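Local coordinates for chitinase (Paenibacillus sp. FPU-7, PDB 5GZT), which probably cleaves internal beta-1,4 linkages between N-acetylglucosamine units of chitin and chitodextrins, acting as an endochitinase, at residues B[1018-1030]-B[1040-1052]. Residues are numbered along the deposited sequence; the frame is centred on the assembly and turned at random.
Sequences GGAFYARGWVNVP and AGDQAKNPGTPTY
Val1027 meets the loop 1040-1052 with both its backbone and its side chain, and the carboxamide of Gln1043 reads the backbone as a neighbouring strand would. Gln1043 OE1 accepts Val1027 N at 3.0 Å, in the carbonyl plane on a lone pair, while Gln1043 NE2 returns a bond to Val1027 O at 2.8 Å, nearly straight at 169°. A bend at chi2 (-42°) brings this amide back to the backbone of Val1027, just past strand 1024-1026, although the side chain sets out away from it. Asn1046 ND2 and Gly1041 O also bond the carboxamide, fixing its rotation; Asn1046 ND2 in turn donates to Gly1025 O. A leucine at Gln1043 would probably leave Val1027 N and O without these mates and cost the Asn1046 amide one of its holds. The valine methyls wedge between loop carbonyls, CG1 lying 3.5 Å from Lys1045 O and CG2 equally near Asp1042 O.

Asn1028 continues the join: its O receives Gly1041 N at 2.8 Å, and its ND2 makes a weak bond to Asp1042 O.

Farther back along the strand, Thr1049 lies alongside Arg1024, its CG2 over one guanidinium face and 3.3 Å from NH1. That methyl takes the position anti to the carbonyl carbon, beside the backbone N, which turns it to the arginine; Arg1024 NE forms a salt bridge with Asp971. At the far end, Tyr1022 and Thr1051 form a single antiparallel, non-hydrogen-bonded beta bridge, flanked by Ala1023 N to Pro1050 O (2.7 Å) and Tyr1052 N to Phe1021 O.

The example illustrates how an irregular loop can follow an edge strand and its continuation using side-chain amides as substitute backbone. Strand 1015-1020 belongs to the TIM barrel and strand 1024-1026 to a small antiparallel sheet, consistent with the insertion domain after the seventh barrel strand in many family 18 chitinases.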
ATOM      1  N   GLY B1018       1.517  34.339  17.139  1.00 18.13           N
ATOM      2  CA  GLY B1018       2.752  34.988  17.523  1.00 19.54           C
ATOM      3  C   GLY B1018       3.706  35.159  16.308  1.00 19.66           C
ATOM      4  O   GLY B1018       3.954  34.198  15.542  1.00 20.27           O
ATOM      5  N   GLY B1019       4.170  36.376  16.145  1.00 20.22           N
ATOM      6  CA  GLY B1019       5.269  36.710  15.229  1.00 22.68           C
ATOM      7  C   GLY B1019       6.583  36.984  15.999  1.00 26.45           C
ATOM      8  O   GLY B1019       6.576  37.541  17.152  1.00 20.77           O
ATOM      9  N   ALA B1020       7.721  36.647  15.355  1.00 24.72           N
ATOM     10  CA  ALA B1020       9.050  36.820  15.969  1.00 26.33           C
ATOM     11  C   ALA B1020       9.814  37.832  15.126  1.00 27.94           C
ATOM     12  O   ALA B1020       9.993  37.627  13.907  1.00 29.35           O
ATOM     13  CB  ALA B1020       9.788  35.525  15.933  1.00 27.33           C
ATOM     14  N   PHE B1021      10.350  38.860  15.764  1.00 24.87           N
ATOM     15  CA  PHE B1021      11.155  39.867  15.055  1.00 22.99           C
ATOM     16  C   PHE B1021      12.676  39.533  15.106  1.00 22.27           C
ATOM     17  O   PHE B1021      13.524  40.429  15.124  1.00 24.47           O
ATOM     18  CB  PHE B1021      10.911  41.232  15.630  1.00 18.76           C
ATOM     19  CG  PHE B1021       9.566  41.841  15.296  1.00 20.13           C
ATOM     20  CD1 PHE B1021       8.522  41.132  14.676  1.00 19.77           C
ATOM     21  CD2 PHE B1021       9.332  43.152  15.648  1.00 18.51           C
ATOM     22  CE1 PHE B1021       7.299  41.749  14.454  1.00 18.93           C
ATOM     23  CE2 PHE B1021       8.115  43.771  15.379  1.00 20.60           C
ATOM     24  CZ  PHE B1021       7.112  43.064  14.769  1.00 19.03           C
ATOM     25  N   TYR B1022      12.998  38.263  15.193  1.00 24.01           N
ATOM     26  CA  TYR B1022      14.379  37.809  15.224  1.00 26.72           C
ATOM     27  C   TYR B1022      14.428  36.513  14.470  1.00 27.16           C
ATOM     28  O   TYR B1022      13.398  35.800  14.337  1.00 30.75           O
ATOM     29  CB  TYR B1022      14.926  37.591  16.657  1.00 23.68           C
ATOM     30  CG  TYR B1022      14.156  36.557  17.479  1.00 26.71           C
ATOM     31  CD1 TYR B1022      12.994  36.920  18.228  1.00 30.20           C
ATOM     32  CD2 TYR B1022      14.553  35.244  17.520  1.00 28.20           C
ATOM     33  CE1 TYR B1022      12.267  35.984  18.966  1.00 28.65           C
ATOM     34  CE2 TYR B1022      13.827  34.298  18.259  1.00 33.50           C
ATOM     35  CZ  TYR B1022      12.685  34.678  18.974  1.00 32.74           C
ATOM     36  OH  TYR B1022      12.027  33.700  19.681  1.00 38.25           O
ATOM     37  N   ALA B1023      15.655  36.133  14.102  1.00 29.75           N
ATOM     38  CA  ALA B1023      15.911  34.891  13.380  1.00 26.60           C
ATOM     39  C   ALA B1023      16.581  33.815  14.164  1.00 26.80           C
ATOM     40  O   ALA B1023      17.139  34.027  15.228  1.00 31.42           O
ATOM     41  CB  ALA B1023      16.762  35.204  12.167  1.00 27.37           C
ATOM     42  N   ARG B1024      16.537  32.626  13.599  1.00 25.80           N
ATOM     43  CA  ARG B1024      17.409  31.506  14.003  1.00 26.31           C
ATOM     44  C   ARG B1024      18.036  30.962  12.741  1.00 30.39           C
ATOM     45  O   ARG B1024      17.690  31.383  11.651  1.00 35.20           O
ATOM     46  CB  ARG B1024      16.646  30.429  14.758  1.00 27.89           C
ATOM     47  CG  ARG B1024      16.174  30.913  16.136  1.00 29.46           C
ATOM     48  CD  ARG B1024      15.433  29.810  16.889  1.00 33.53           C
ATOM     49  NE  ARG B1024      14.967  30.339  18.162  1.00 33.53           N
ATOM     50  CZ  ARG B1024      15.747  30.571  19.231  1.00 38.66           C
ATOM     51  NH1 ARG B1024      17.030  30.214  19.266  1.00 35.15           N
ATOM     52  NH2 ARG B1024      15.222  31.132  20.309  1.00 34.45           N
ATOM     53  N   GLY B1025      19.024  30.099  12.871  1.00 35.56           N
ATOM     54  CA  GLY B1025      19.816  29.729  11.684  1.00 35.23           C
ATOM     55  C   GLY B1025      20.842  28.638  11.947  1.00 39.07           C
ATOM     56  O   GLY B1025      20.943  28.168  13.074  1.00 31.61           O
ATOM     57  N   TRP B1026      21.515  28.158  10.880  1.00 36.48           N
ATOM     58  CA  TRP B1026      22.543  27.127  10.997  1.00 35.78           C
ATOM     59  C   TRP B1026      23.704  27.474  10.052  1.00 34.80           C
ATOM     60  O   TRP B1026      23.497  28.114   9.025  1.00 33.80           O
ATOM     61  CB  TRP B1026      22.024  25.718  10.633  1.00 38.08           C
ATOM     62  CG  TRP B1026      21.009  25.158  11.508  1.00 36.03           C
ATOM     63  CD1 TRP B1026      21.168  24.255  12.535  1.00 38.65           C
ATOM     64  CD2 TRP B1026      19.625  25.460  11.442  1.00 35.25           C
ATOM     65  NE1 TRP B1026      19.934  23.995  13.125  1.00 36.55           N
ATOM     66  CE2 TRP B1026      18.980  24.734  12.472  1.00 35.97           C
ATOM     67  CE3 TRP B1026      18.875  26.320  10.638  1.00 35.87           C
ATOM     68  CZ2 TRP B1026      17.616  24.836  12.709  1.00 36.89           C
ATOM     69  CZ3 TRP B1026      17.511  26.417  10.868  1.00 37.05           C
ATOM     70  CH2 TRP B1026      16.896  25.663  11.890  1.00 35.34           C
ATOM     71  N   VAL B1027      24.916  27.011  10.410  1.00 42.18           N
ATOM     72  CA  VAL B1027      26.124  27.135   9.536  1.00 40.19           C
ATOM     73  C   VAL B1027      26.466  25.742   9.004  1.00 44.03           C
ATOM     74  O   VAL B1027      25.872  24.729   9.452  1.00 43.61           O
ATOM     75  CB  VAL B1027      27.331  27.781  10.282  1.00 40.82           C
ATOM     76  CG1 VAL B1027      27.105  29.284  10.474  1.00 43.36           C
ATOM     77  CG2 VAL B1027      27.633  27.120  11.624  1.00 34.53           C
ATOM     78  N   ASN B1028      27.411  25.666   8.041  1.00 49.67           N
ATOM     79  CA  ASN B1028      27.771  24.401   7.369  1.00 42.76           C
ATOM     80  C   ASN B1028      26.547  23.694   6.848  1.00 43.14           C
ATOM     81  O   ASN B1028      26.248  22.547   7.214  1.00 40.76           O
ATOM     82  CB  ASN B1028      28.530  23.458   8.295  1.00 47.97           C
ATOM     83  CG  ASN B1028      29.898  24.017   8.716  1.00 57.86           C
ATOM     84  OD1 ASN B1028      30.585  24.687   7.945  1.00 49.96           O
ATOM     85  ND2 ASN B1028      30.280  23.747   9.967  1.00 59.86           N
ATOM     86  N   VAL B1029      25.795  24.423   6.037  1.00 45.82           N
ATOM     87  CA  VAL B1029      24.585  23.885   5.466  1.00 43.04           C
ATOM     88  C   VAL B1029      24.834  23.656   3.966  1.00 38.74           C
ATOM     89  O   VAL B1029      25.129  24.616   3.215  1.00 32.75           O
ATOM     90  CB  VAL B1029      23.373  24.826   5.678  1.00 45.94           C
ATOM     91  CG1 VAL B1029      22.137  24.230   4.999  1.00 43.82           C
ATOM     92  CG2 VAL B1029      23.126  25.048   7.168  1.00 41.02           C
ATOM     93  N   PRO B1030      24.691  22.401   3.518  1.00 40.99           N
ATOM     94  CA  PRO B1030      24.958  22.039   2.109  1.00 43.31           C
ATOM     95  C   PRO B1030      24.147  22.879   1.175  1.00 51.72           C
ATOM     96  O   PRO B1030      22.978  23.152   1.502  1.00 51.78           O
ATOM     97  CB  PRO B1030      24.469  20.607   2.021  1.00 47.90           C
ATOM     98  CG  PRO B1030      24.562  20.071   3.429  1.00 49.19           C
ATOM     99  CD  PRO B1030      24.488  21.226   4.377  1.00 40.80           C
ATOM    100  N   ALA B1040      22.984  19.582   8.510  1.00 49.56           N
ATOM    101  CA  ALA B1040      24.031  20.614   8.639  1.00 48.40           C
ATOM    102  C   ALA B1040      25.171  20.087   9.521  1.00 46.35           C
ATOM    103  O   ALA B1040      24.986  19.147  10.296  1.00 40.78           O
ATOM    104  CB  ALA B1040      23.490  21.912   9.190  1.00 45.87           C
ATOM    105  N   GLY B1041      26.344  20.700   9.367  1.00 45.90           N
ATOM    106  CA  GLY B1041      27.532  20.297  10.095  1.00 53.54           C
ATOM    107  C   GLY B1041      27.714  20.888  11.488  1.00 55.74           C
ATOM    108  O   GLY B1041      26.791  21.000  12.269  1.00 56.80           O
ATOM    109  N   ASP B1042      28.943  21.248  11.791  1.00 55.24           N
ATOM    110  CA  ASP B1042      29.316  21.719  13.097  1.00 51.67           C
ATOM    111  C   ASP B1042      28.758  23.125  13.251  1.00 48.99           C
ATOM    112  O   ASP B1042      28.900  23.969  12.346  1.00 51.40           O
ATOM    113  CB  ASP B1042      30.849  21.696  13.240  1.00 52.80           C
ATOM    114  CG  ASP B1042      31.324  22.299  14.526  1.00 57.58           C
ATOM    115  OD1 ASP B1042      31.357  21.573  15.534  1.00 58.58           O
ATOM    116  OD2 ASP B1042      31.651  23.510  14.519  1.00 62.43           O
ATOM    117  N   GLN B1043      28.135  23.348  14.405  1.00 47.02           N
ATOM    118  CA  GLN B1043      27.391  24.564  14.681  1.00 50.99           C
ATOM    119  C   GLN B1043      28.123  25.536  15.587  1.00 59.86           C
ATOM    120  O   GLN B1043      27.520  26.486  16.042  1.00 61.03           O
ATOM    121  CB  GLN B1043      26.042  24.203  15.335  1.00 47.93           C
ATOM    122  CG  GLN B1043      25.040  23.609  14.373  1.00 46.31           C
ATOM    123  CD  GLN B1043      25.059  24.353  13.059  1.00 44.32           C
ATOM    124  OE1 GLN B1043      24.976  25.578  13.019  1.00 47.90           O
ATOM    125  NE2 GLN B1043      25.276  23.631  11.991  1.00 47.86           N
ATOM    126  N   ALA B1044      29.414  25.343  15.834  1.00 56.25           N
ATOM    127  CA  ALA B1044      30.128  26.214  16.745  1.00 55.22           C
ATOM    128  C   ALA B1044      30.083  27.664  16.299  1.00 49.84           C
ATOM    129  O   ALA B1044      30.093  28.574  17.132  1.00 48.41           O
ATOM    130  CB  ALA B1044      31.576  25.740  16.921  1.00 59.84           C
ATOM    131  N   LYS B1045      30.023  27.906  14.998  1.00 51.13           N
ATOM    132  CA  LYS B1045      29.882  29.293  14.512  1.00 49.69           C
ATOM    133  C   LYS B1045      28.385  29.688  14.224  1.00 47.69           C
ATOM    134  O   LYS B1045      28.106  30.642  13.501  1.00 41.14           O
ATOM    135  CB  LYS B1045      30.715  29.509  13.261  1.00 54.41           C
ATOM    136  CG  LYS B1045      32.013  28.751  13.240  1.00 65.81           C
ATOM    137  CD  LYS B1045      33.048  29.429  12.369  1.00 74.67           C
ATOM    138  CE  LYS B1045      34.065  28.404  11.873  1.00 83.38           C
ATOM    139  NZ  LYS B1045      35.258  29.083  11.299  1.00 91.64           N
ATOM    140  N   ASN B1046      27.428  28.969  14.801  1.00 44.42           N
ATOM    141  CA  ASN B1046      25.971  29.279  14.591  1.00 42.34           C
ATOM    142  C   ASN B1046      25.654  30.760  14.838  1.00 36.68           C
ATOM    143  O   ASN B1046      26.136  31.311  15.838  1.00 40.00           O
ATOM    144  CB  ASN B1046      25.152  28.390  15.535  1.00 44.20           C
ATOM    145  CG  ASN B1046      23.673  28.460  15.257  1.00 43.71           C
ATOM    146  OD1 ASN B1046      23.042  29.458  15.581  1.00 35.43           O
ATOM    147  ND2 ASN B1046      23.122  27.424  14.632  1.00 41.29           N
ATOM    148  N   PRO B1047      24.830  31.424  13.979  1.00 39.74           N
ATOM    149  CA  PRO B1047      24.585  32.902  14.214  1.00 40.07           C
ATOM    150  C   PRO B1047      23.706  33.271  15.408  1.00 35.52           C
ATOM    151  O   PRO B1047      23.539  34.429  15.663  1.00 40.88           O
ATOM    152  CB  PRO B1047      23.889  33.360  12.927  1.00 42.85           C
ATOM    153  CG  PRO B1047      23.138  32.141  12.502  1.00 41.81           C
ATOM    154  CD  PRO B1047      23.970  30.922  12.891  1.00 43.22           C
ATOM    155  N   GLY B1048      23.176  32.291  16.126  1.00 39.80           N
ATOM    156  CA  GLY B1048      22.373  32.534  17.344  1.00 41.48           C
ATOM    157  C   GLY B1048      21.010  33.108  16.925  1.00 37.12           C
ATOM    158  O   GLY B1048      20.274  32.470  16.141  1.00 36.43           O
ATOM    159  N   THR B1049      20.724  34.320  17.407  1.00 35.66           N
ATOM    160  CA  THR B1049      19.435  34.938  17.227  1.00 34.09           C
ATOM    161  C   THR B1049      19.591  36.385  16.881  1.00 36.35           C
ATOM    162  O   THR B1049      19.098  37.218  17.620  1.00 36.03           O
ATOM    163  CB  THR B1049      18.488  34.822  18.464  1.00 34.45           C
ATOM    164  OG1 THR B1049      19.115  35.379  19.621  1.00 28.27           O
ATOM    165  CG2 THR B1049      18.034  33.328  18.751  1.00 33.47           C
ATOM    166  N   PRO B1050      20.143  36.688  15.688  1.00 33.28           N
ATOM    167  CA  PRO B1050      20.016  38.046  15.138  1.00 33.36           C
ATOM    168  C   PRO B1050      18.596  38.612  15.028  1.00 32.14           C
ATOM    169  O   PRO B1050      17.643  37.961  14.608  1.00 31.16           O
ATOM    170  CB  PRO B1050      20.577  37.925  13.713  1.00 32.56           C
ATOM    171  CG  PRO B1050      20.515  36.493  13.394  1.00 36.66           C
ATOM    172  CD  PRO B1050      20.584  35.728  14.680  1.00 35.58           C
ATOM    173  N   THR B1051      18.482  39.866  15.320  1.00 29.77           N
ATOM    174  CA  THR B1051      17.218  40.503  15.245  1.00 29.42           C
ATOM    175  C   THR B1051      16.981  40.925  13.822  1.00 32.56           C
ATOM    176  O   THR B1051      17.934  40.931  12.992  1.00 32.96           O
ATOM    177  CB  THR B1051      17.262  41.766  16.073  1.00 29.29           C
ATOM    178  OG1 THR B1051      18.289  42.627  15.587  1.00 30.54           O
ATOM    179  CG2 THR B1051      17.572  41.435  17.524  1.00 30.07           C
ATOM    180  N   TYR B1052      15.751  41.304  13.501  1.00 28.47           N
ATOM    181  CA  TYR B1052      15.497  41.849  12.181  1.00 29.68           C
ATOM    182  C   TYR B1052      16.480  43.025  11.890  1.00 33.82           C
ATOM    183  O   TYR B1052      17.013  43.131  10.771  1.00 29.45           O
ATOM    184  CB  TYR B1052      14.070  42.282  11.994  1.00 30.05           C
ATOM    185  CG  TYR B1052      13.717  42.664  10.563  1.00 29.02           C
ATOM    186  CD1 TYR B1052      13.488  41.672   9.604  1.00 27.51           C
ATOM    187  CD2 TYR B1052      13.583  44.024  10.185  1.00 29.64           C
ATOM    188  CE1 TYR B1052      13.146  42.008   8.288  1.00 30.01           C
ATOM    189  CE2 TYR B1052      13.234  44.370   8.882  1.00 31.59           C
ATOM    190  CZ  TYR B1052      13.015  43.354   7.939  1.00 31.15           C
ATOM    191  OH  TYR B1052      12.645  43.664   6.659  1.00 39.24           O
TER
HETATM  192  O   HOH W   1      20.354  29.867  15.471  1.00 25.47           O